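Ribulose-bisphosphate carboxylase (Alicyclobacillus acidocaldarius subsp. acidocaldarius, PDB 4NAS) belongs to the RuBisCO large-chain family, pairing an N-terminal domain with a TIM-barrel catalytic domain, with calcium ions bound in the crystal structure. Local coordinates at residues R20-K25 and D71-A76. Residues are numbered along the deposited sequence; the frame is centred on the assembly and turned at random.
Sequences RDRKDK and DGDVVA
Arg20 turns the NE/NH2 edge of its guanidinium to the carboxylate of Asp73, the two planes 81° apart, and directs both donors at the single oxygen OD2. The NE bond is nearly straight and very short, 2.5 Å from Arg20 NE to Asp73 OD2, whereas the NH2 bond to the same oxygen is bent and weak. CG is anti to the backbone N (chi1 176°), and the chain runs extended from there to NE. The guanidinium also meets Asp71 tip to tip; Asp71 OD2 lies in its plane, 2.8 Å from Arg20 NH2. OD1, the other oxygen of Asp73, makes a longer salt bridge to the second arginine, 3.3 Å from Arg22 NH2. Asp73 thus sits between two guanidiniums, and its negative charge is probably well compensated. The Arg22 chain bends at chi3 (66°), which sets NE; the carbonyl oxygen of Gly72 lies over one face of the guanidinium, offset toward its rim, and that of Asp71 at the edge, in plane. Next to this network the C-terminal end of strand 12-22 pairs antiparallel with the start of strand 73-83 in the sheet of the N-terminal domain, close to the turn that leads from strand 59-68 into 73-83. Asp21 and Val74 form the hydrogen-bonded pair, with Val74 N 2.6 Å from Asp21 O and Asp21 N 3.0 Å from Val74 O; Arg20 and Val75 make the adjacent non-hydrogen-bonded one. In the turn, Asp71 OD1 accepts from Asp73 N at 3.1 Å, an Asx turn that ties one salt-bridging aspartate to the backbone of the other. On the opposite face from Arg20, Val74 sets CG1 against Asp21 O and is crossed by Lys23, whose CG lies 4.0 Å from Val74 CB. Leu26 of helix 26-36 also packs on Val74, while Asp21 OD2 forms a salt bridge with Arg29 of that helix.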
loop_
_atom_site.group_PDB
_atom_site.type_symbol
_atom_site.label_atom_id
_atom_site.label_comp_id
_atom_site.label_asym_id
_atom_site.label_seq_id
_atom_site.Cartn_x
_atom_site.Cartn_y
_atom_site.Cartn_z
ATOM N N ARG B 20 -4.037 17.257 -13.938
ATOM C CA ARG B 20 -4.908 18.307 -14.462
ATOM C C ARG B 20 -4.727 19.579 -13.633
ATOM O O ARG B 20 -4.673 19.520 -12.407
ATOM C CB ARG B 20 -6.368 17.850 -14.428
ATOM C CG ARG B 20 -7.362 18.902 -14.865
ATOM C CD ARG B 20 -8.769 18.339 -14.931
ATOM N NE ARG B 20 -9.729 19.358 -15.349
ATOM C CZ ARG B 20 -10.741 19.146 -16.191
ATOM N NH1 ARG B 20 -10.929 17.946 -16.723
ATOM N NH2 ARG B 20 -11.561 20.143 -16.512
ATOM N N ASP B 21 -4.623 20.728 -14.295
ATOM C CA ASP B 21 -4.474 21.992 -13.582
ATOM C C ASP B 21 -4.661 23.142 -14.552
ATOM O O ASP B 21 -5.071 22.930 -15.693
ATOM C CB ASP B 21 -3.099 22.087 -12.923
ATOM C CG ASP B 21 -3.117 22.898 -11.635
ATOM O OD1 ASP B 21 -3.833 23.918 -11.571
ATOM O OD2 ASP B 21 -2.405 22.509 -10.680
ATOM N N ARG B 22 -4.373 24.359 -14.101
ATOM C CA ARG B 22 -4.427 25.521 -14.981
ATOM C C ARG B 22 -3.044 25.799 -15.563
ATOM O O ARG B 22 -2.024 25.578 -14.902
ATOM C CB ARG B 22 -4.967 26.749 -14.247
ATOM C CG ARG B 22 -6.342 26.536 -13.657
ATOM C CD ARG B 22 -7.084 27.849 -13.446
ATOM N NE ARG B 22 -7.406 28.523 -14.704
ATOM C CZ ARG B 22 -8.354 28.123 -15.548
ATOM N NH1 ARG B 22 -8.578 28.802 -16.664
ATOM N NH2 ARG B 22 -9.072 27.036 -15.282
ATOM N N LYS B 23 -3.020 26.275 -16.804
ATOM C CA LYS B 23 -1.776 26.431 -17.552
ATOM C C LYS B 23 -0.720 27.301 -16.868
ATOM O O LYS B 23 0.464 26.949 -16.849
ATOM C CB LYS B 23 -2.064 26.980 -18.947
ATOM C CG LYS B 23 -2.093 25.929 -20.038
ATOM C CD LYS B 23 -2.187 26.602 -21.400
ATOM C CE LYS B 23 -1.058 27.603 -21.594
ATOM N NZ LYS B 23 -1.241 28.423 -22.826
ATOM N N ASP B 24 -1.146 28.424 -16.295
ATOM C CA ASP B 24 -0.202 29.399 -15.752
ATOM C C ASP B 24 0.301 29.047 -14.353
ATOM O O ASP B 24 1.076 29.798 -13.755
ATOM C CB ASP B 24 -0.817 30.798 -15.754
ATOM C CG ASP B 24 -2.144 30.849 -15.024
ATOM O OD1 ASP B 24 -2.761 29.780 -14.815
ATOM O OD2 ASP B 24 -2.574 31.967 -14.668
ATOM N N LYS B 25 -0.132 27.899 -13.845
ATOM C CA LYS B 25 0.260 27.456 -12.519
ATOM C C LYS B 25 1.283 26.343 -12.633
ATOM O O LYS B 25 1.995 26.047 -11.675
ATOM C CB LYS B 25 -0.958 26.947 -11.745
ATOM C CG LYS B 25 -2.142 27.900 -11.751
ATOM N N ASP B 71 -12.999 24.437 -20.350
ATOM C CA ASP B 71 -13.148 25.124 -19.068
ATOM C C ASP B 71 -11.836 25.757 -18.583
ATOM O O ASP B 71 -11.770 26.292 -17.479
ATOM C CB ASP B 71 -13.779 24.219 -17.998
ATOM C CG ASP B 71 -12.912 23.024 -17.634
ATOM O OD1 ASP B 71 -11.706 23.007 -17.963
ATOM O OD2 ASP B 71 -13.448 22.098 -16.986
ATOM N N GLY B 72 -10.795 25.681 -19.411
ATOM C CA GLY B 72 -9.538 26.354 -19.126
ATOM C C GLY B 72 -8.509 25.464 -18.452
ATOM O O GLY B 72 -7.345 25.847 -18.310
ATOM N N ASP B 73 -8.931 24.272 -18.038
ATOM C CA ASP B 73 -8.008 23.316 -17.442
ATOM C C ASP B 73 -7.118 22.688 -18.499
ATOM O O ASP B 73 -7.501 22.550 -19.666
ATOM C CB ASP B 73 -8.765 22.202 -16.714
ATOM C CG ASP B 73 -9.235 22.610 -15.335
ATOM O OD1 ASP B 73 -9.046 23.782 -14.945
ATOM O OD2 ASP B 73 -9.811 21.749 -14.643
ATOM N N VAL B 74 -5.928 22.282 -18.073
ATOM C CA VAL B 74 -5.006 21.590 -18.946
ATOM C C VAL B 74 -4.734 20.184 -18.384
ATOM O O VAL B 74 -4.805 19.960 -17.171
ATOM C CB VAL B 74 -3.694 22.404 -19.078
ATOM C CG1 VAL B 74 -2.841 22.290 -17.822
ATOM C CG2 VAL B 74 -2.913 21.956 -20.258
ATOM N N VAL B 75 -4.472 19.223 -19.257
ATOM C CA VAL B 75 -3.871 17.978 -18.793
ATOM C C VAL B 75 -2.430 18.016 -19.251
ATOM O O VAL B 75 -2.144 18.287 -20.414
ATOM C CB VAL B 75 -4.582 16.721 -19.304
ATOM C CG1 VAL B 75 -3.766 15.473 -18.967
ATOM C CG2 VAL B 75 -5.959 16.621 -18.682
ATOM N N ALA B 76 -1.519 17.787 -18.318
ATOM C CA ALA B 76 -0.110 17.903 -18.623
ATOM C C ALA B 76 0.700 16.780 -18.007
ATOM O O ALA B 76 0.252 16.099 -17.068
ATOM C CB ALA B 76 0.419 19.256 -18.158
#